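Local coordinates for DNA/RNA-binding protein Alba (Thermoplasma volcanium, PDB 4Z9E) that probably binds double-stranded DNA tightly but without sequence specificity and contributes to compaction of the archaeal chromosome, at residues Ile56-Glu69 with Ser77-Arg89. Sequence-based numbering, arbitrary orientation.
Sequences IPDAKYEEIRLDTE and SSNVSSIEITLSR
Lys60 pairs with Ser88, and from there to Glu69 and Val80 the strands run antiparallel, joined by ten backbone hydrogen bonds. The ladder is interrupted once: Glu62 N donates to Thr86 O (2.8 Å), while Thr86 N reaches Glu63 O (2.9 Å), a classic beta bulge. There the Glu62 side chain leads toward strand 80-88, and its bend at chi2 (-66°) brings OE1 back to Ser88 OG, which donates to the anti lone pair (3.0 Å).

Charge and water organise one face. Arg65 NH2 lies 3.2 Å from Glu84 OE1 in a salt bridge without a directed N-H, the two planes 74° apart. Arg65 NH1 makes another, to Asp67 OD2 (2.7 Å), its hydrogen bond weak and strongly bent. A water accepts from Ser82 OG and donates to Arg65 O and Asp67 OD2.

The face bearing Tyr61, Leu66, Ile83 and Ile85 is largely apolar. Tyr61 CD1, at the ring edge, meets Ile85 CG2 (3.7 Å), and Leu66 CD2 rests alongside Ile83 CG1 (3.6 Å). Tyr61 OH hydrogen-bonds Glu49 OE2, and Leu66 packs on Ile64 of the second subunit.

With strand 31-37 flanking strand 80-88, this is the long C-terminal beta hairpin of the Alba fold; as in relatives, it probably reaches out to DNA.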
loop_
_atom_site.group_PDB
_atom_site.type_symbol
_atom_site.label_atom_id
_atom_site.label_comp_id
_atom_site.label_asym_id
_atom_site.label_seq_id
_atom_site.Cartn_x
_atom_site.Cartn_y
_atom_site.Cartn_z
ATOM N N ILE A 56 19.869 -0.374 -0.916
ATOM C CA ILE A 56 20.165 -1.785 -0.699
ATOM C C ILE A 56 19.715 -2.505 -1.967
ATOM O O ILE A 56 18.661 -3.107 -1.983
ATOM C CB ILE A 56 19.420 -2.357 0.522
ATOM C CG1 ILE A 56 19.546 -1.441 1.762
ATOM C CG2 ILE A 56 19.882 -3.775 0.821
ATOM C CD1 ILE A 56 20.919 -1.432 2.405
ATOM N N PRO A 57 20.515 -2.433 -3.046
ATOM C CA PRO A 57 20.079 -2.915 -4.374
ATOM C C PRO A 57 19.586 -4.355 -4.419
ATOM O O PRO A 57 18.897 -4.739 -5.363
ATOM C CB PRO A 57 21.341 -2.759 -5.235
ATOM C CG PRO A 57 22.096 -1.654 -4.567
ATOM C CD PRO A 57 21.883 -1.884 -3.092
ATOM N N ASP A 58 19.935 -5.127 -3.402
ATOM C CA ASP A 58 19.571 -6.539 -3.272
ATOM C C ASP A 58 18.386 -6.819 -2.308
ATOM O O ASP A 58 18.108 -7.977 -1.986
ATOM C CB ASP A 58 20.793 -7.284 -2.748
ATOM C CG ASP A 58 21.369 -6.639 -1.476
ATOM O OD1 ASP A 58 21.689 -5.425 -1.502
ATOM O OD2 ASP A 58 21.505 -7.338 -0.447
ATOM N N ALA A 59 17.711 -5.781 -1.816
ATOM C CA ALA A 59 16.540 -5.988 -0.961
ATOM C C ALA A 59 15.360 -6.541 -1.764
ATOM O O ALA A 59 15.085 -6.097 -2.879
ATOM C CB ALA A 59 16.150 -4.702 -0.254
ATOM N N LYS A 60 14.669 -7.513 -1.191
ATOM C CA LYS A 60 13.485 -8.088 -1.823
ATOM C C LYS A 60 12.261 -8.016 -0.890
ATOM O O LYS A 60 12.396 -7.902 0.354
ATOM C CB LYS A 60 13.763 -9.528 -2.253
ATOM C CG LYS A 60 14.191 -10.445 -1.106
ATOM C CD LYS A 60 14.097 -11.935 -1.446
ATOM C CE LYS A 60 12.646 -12.444 -1.391
ATOM N NZ LYS A 60 12.568 -13.883 -1.785
ATOM N N TYR A 61 11.067 -8.065 -1.483
ATOM C CA TYR A 61 9.845 -8.079 -0.678
ATOM C C TYR A 61 9.606 -9.490 -0.162
ATOM O O TYR A 61 9.386 -10.396 -0.945
ATOM C CB TYR A 61 8.643 -7.580 -1.496
ATOM C CG TYR A 61 8.708 -6.100 -1.794
ATOM C CD1 TYR A 61 8.717 -5.178 -0.769
ATOM C CD2 TYR A 61 8.798 -5.631 -3.103
ATOM C CE1 TYR A 61 8.804 -3.829 -1.019
ATOM C CE2 TYR A 61 8.884 -4.277 -3.371
ATOM C CZ TYR A 61 8.884 -3.375 -2.320
ATOM O OH TYR A 61 8.968 -2.010 -2.540
ATOM N N GLU A 62 9.685 -9.698 1.144
ATOM C CA GLU A 62 9.344 -11.025 1.668
ATOM C C GLU A 62 7.840 -11.206 1.722
ATOM O O GLU A 62 7.326 -12.206 1.245
ATOM C CB GLU A 62 9.972 -11.313 3.034
ATOM C CG GLU A 62 11.402 -11.850 2.984
ATOM C CD GLU A 62 11.555 -13.236 2.342
ATOM O OE1 GLU A 62 12.652 -13.517 1.779
ATOM O OE2 GLU A 62 10.596 -14.052 2.400
ATOM N N GLU A 63 7.145 -10.237 2.314
ATOM C CA GLU A 63 5.678 -10.171 2.274
ATOM C C GLU A 63 5.097 -8.764 2.541
ATOM O O GLU A 63 5.718 -7.900 3.196
ATOM C CB GLU A 63 5.044 -11.199 3.218
ATOM C CG GLU A 63 5.249 -10.910 4.697
ATOM C CD GLU A 63 4.118 -11.446 5.569
ATOM O OE1 GLU A 63 3.553 -12.514 5.239
ATOM O OE2 GLU A 63 3.791 -10.802 6.598
ATOM N N ILE A 64 3.900 -8.547 2.011
ATOM C CA ILE A 64 3.158 -7.325 2.233
ATOM C C ILE A 64 1.789 -7.694 2.808
ATOM O O ILE A 64 1.066 -8.478 2.201
ATOM C CB ILE A 64 2.997 -6.542 0.917
ATOM C CG1 ILE A 64 4.362 -6.205 0.331
ATOM C CG2 ILE A 64 2.231 -5.257 1.156
ATOM C CD1 ILE A 64 4.410 -6.168 -1.183
ATOM N N ARG A 65 1.448 -7.161 3.982
ATOM C CA ARG A 65 0.118 -7.381 4.571
ATOM C C ARG A 65 -0.696 -6.096 4.619
ATOM O O ARG A 65 -0.203 -5.038 5.064
ATOM C CB ARG A 65 0.223 -7.984 5.977
ATOM C CG ARG A 65 0.753 -9.414 5.986
ATOM C CD ARG A 65 0.072 -10.312 7.025
ATOM N NE ARG A 65 0.482 -10.020 8.405
ATOM C CZ ARG A 65 -0.233 -9.322 9.293
ATOM N NH1 ARG A 65 -1.427 -8.829 8.971
ATOM N NH2 ARG A 65 0.253 -9.121 10.520
ATOM N N LEU A 66 -1.941 -6.175 4.164
ATOM C CA LEU A 66 -2.863 -5.073 4.333
ATOM C C LEU A 66 -3.921 -5.438 5.366
ATOM O O LEU A 66 -4.455 -6.538 5.313
ATOM C CB LEU A 66 -3.517 -4.717 3.011
ATOM C CG LEU A 66 -2.556 -4.320 1.886
ATOM C CD1 LEU A 66 -3.279 -3.998 0.582
ATOM C CD2 LEU A 66 -1.749 -3.113 2.297
ATOM N N ASP A 67 -4.209 -4.524 6.298
ATOM C CA ASP A 67 -5.245 -4.730 7.326
ATOM C C ASP A 67 -6.035 -3.458 7.589
ATOM O O ASP A 67 -5.763 -2.396 7.023
ATOM C CB ASP A 67 -4.643 -5.154 8.675
ATOM C CG ASP A 67 -3.876 -6.451 8.604
ATOM O OD1 ASP A 67 -4.384 -7.399 7.970
ATOM O OD2 ASP A 67 -2.770 -6.532 9.210
ATOM N N THR A 68 -7.015 -3.592 8.469
ATOM C CA THR A 68 -7.739 -2.464 9.036
ATOM C C THR A 68 -7.576 -2.512 10.556
ATOM O O THR A 68 -7.608 -3.574 11.162
ATOM C CB THR A 68 -9.221 -2.527 8.634
ATOM O OG1 THR A 68 -9.295 -2.670 7.224
ATOM C CG2 THR A 68 -9.961 -1.269 8.988
ATOM N N GLU A 69 -7.370 -1.357 11.160
ATOM C CA GLU A 69 -7.214 -1.272 12.603
ATOM C C GLU A 69 -8.333 -0.423 13.180
ATOM O O GLU A 69 -8.720 0.584 12.592
ATOM C CB GLU A 69 -5.833 -0.720 12.964
ATOM C CG GLU A 69 -4.699 -1.682 12.607
ATOM C CD GLU A 69 -3.301 -1.169 12.976
ATOM O OE1 GLU A 69 -3.167 -0.269 13.857
ATOM O OE2 GLU A 69 -2.321 -1.684 12.382
ATOM N N SER A 77 -17.474 7.859 13.367
ATOM C CA SER A 77 -15.999 7.850 13.356
ATOM C C SER A 77 -15.433 6.674 12.539
ATOM O O SER A 77 -16.076 5.625 12.416
ATOM C CB SER A 77 -15.439 7.799 14.785
ATOM O OG SER A 77 -15.549 6.490 15.341
ATOM N N SER A 78 -14.225 6.845 12.002
ATOM C CA SER A 78 -13.613 5.832 11.140
ATOM C C SER A 78 -12.571 4.972 11.824
ATOM O O SER A 78 -12.030 5.298 12.893
ATOM C CB SER A 78 -12.967 6.467 9.900
ATOM O OG SER A 78 -13.938 6.808 8.929
ATOM N N ASN A 79 -12.308 3.857 11.162
ATOM C CA ASN A 79 -11.167 3.019 11.427
ATOM C C ASN A 79 -10.077 3.356 10.400
ATOM O O ASN A 79 -10.215 4.307 9.622
ATOM C CB ASN A 79 -11.608 1.575 11.258
ATOM C CG ASN A 79 -12.598 1.151 12.316
ATOM O OD1 ASN A 79 -12.447 1.480 13.502
ATOM N ND2 ASN A 79 -13.605 0.400 11.903
ATOM N N VAL A 80 -9.014 2.566 10.338
ATOM C CA VAL A 80 -7.895 2.990 9.530
ATOM C C VAL A 80 -7.203 1.820 8.884
ATOM O O VAL A 80 -7.067 0.765 9.516
ATOM C CB VAL A 80 -6.938 3.861 10.391
ATOM C CG1 VAL A 80 -6.233 3.056 11.498
ATOM C CG2 VAL A 80 -6.015 4.690 9.531
ATOM N N SER A 81 -6.809 2.002 7.615
ATOM C CA SER A 81 -6.018 1.016 6.866
ATOM C C SER A 81 -4.555 0.975 7.358
ATOM O O SER A 81 -3.987 1.977 7.810
ATOM C CB SER A 81 -6.028 1.357 5.378
ATOM O OG SER A 81 -7.261 1.037 4.746
ATOM N N SER A 82 -3.937 -0.190 7.254
ATOM C CA SER A 82 -2.562 -0.331 7.662
ATOM C C SER A 82 -1.787 -1.246 6.702
ATOM O O SER A 82 -2.371 -2.133 6.048
ATOM C CB SER A 82 -2.488 -0.836 9.106
ATOM O OG SER A 82 -2.290 -2.228 9.130
ATOM N N ILE A 83 -0.480 -1.022 6.610
ATOM C CA ILE A 83 0.378 -1.862 5.784
ATOM C C ILE A 83 1.564 -2.273 6.630
ATOM O O ILE A 83 2.016 -1.524 7.494
ATOM C CB ILE A 83 0.809 -1.183 4.466
ATOM C CG1 ILE A 83 1.539 -2.166 3.552
ATOM C CG2 ILE A 83 1.710 -0.005 4.744
ATOM C CD1 ILE A 83 1.797 -1.648 2.145
ATOM N N GLU A 84 2.017 -3.496 6.389
ATOM C CA GLU A 84 3.215 -4.029 6.981
ATOM C C GLU A 84 3.990 -4.595 5.804
ATOM O O GLU A 84 3.479 -5.468 5.088
ATOM C CB GLU A 84 2.847 -5.113 7.988
ATOM C CG GLU A 84 3.998 -5.872 8.616
ATOM C CD GLU A 84 3.525 -7.049 9.478
ATOM O OE1 GLU A 84 2.557 -6.879 10.268
ATOM O OE2 GLU A 84 4.117 -8.153 9.368
ATOM N N ILE A 85 5.191 -4.051 5.577
ATOM C CA ILE A 85 6.100 -4.497 4.500
ATOM C C ILE A 85 7.360 -5.133 5.097
ATOM O O ILE A 85 8.097 -4.492 5.869
ATOM C CB ILE A 85 6.525 -3.334 3.564
ATOM C CG1 ILE A 85 5.319 -2.565 3.040
ATOM C CG2 ILE A 85 7.329 -3.841 2.381
ATOM C CD1 ILE A 85 5.667 -1.180 2.527
ATOM N N THR A 86 7.602 -6.390 4.733
ATOM C CA THR A 86 8.777 -7.129 5.188
ATOM C C THR A 86 9.845 -7.162 4.105
ATOM O O THR A 86 9.592 -7.654 3.019
ATOM C CB THR A 86 8.417 -8.591 5.559
ATOM O OG1 THR A 86 7.397 -8.573 6.550
ATOM C CG2 THR A 86 9.618 -9.348 6.109
ATOM N N LEU A 87 11.042 -6.681 4.426
ATOM C CA LEU A 87 12.175 -6.786 3.515
ATOM C C LEU A 87 13.242 -7.767 3.997
ATOM O O LEU A 87 13.419 -7.967 5.219
ATOM C CB LEU A 87 12.804 -5.409 3.344
ATOM C CG LEU A 87 11.922 -4.268 2.826
ATOM C CD1 LEU A 87 12.706 -2.958 2.799
ATOM C CD2 LEU A 87 11.400 -4.599 1.434
ATOM N N SER A 88 13.961 -8.363 3.049
ATOM C CA SER A 88 15.166 -9.138 3.382
ATOM C C SER A 88 16.245 -9.133 2.287
ATOM O O SER A 88 16.061 -8.506 1.243
ATOM C CB SER A 88 14.792 -10.574 3.712
ATOM O OG SER A 88 14.379 -11.246 2.536
ATOM N N ARG A 89 17.351 -9.845 2.562
ATOM C CA ARG A 89 18.522 -10.034 1.668
ATOM C C ARG A 89 19.087 -8.706 1.178
ATOM O O ARG A 89 19.662 -7.929 1.954
ATOM C CB ARG A 89 18.194 -10.976 0.492
ATOM C CG ARG A 89 19.278 -11.122 -0.575
ATOM C CD ARG A 89 20.303 -12.195 -0.204
ATOM N NE ARG A 89 21.674 -11.832 -0.596
ATOM C CZ ARG A 89 22.682 -11.592 0.257
ATOM N NH1 ARG A 89 22.511 -11.675 1.580
ATOM N NH2 ARG A 89 23.881 -11.274 -0.214
HETATM O O HOH W 1 4.816 -8.013 6.083
HETATM O O HOH W 2 -1.149 -4.376 8.087
#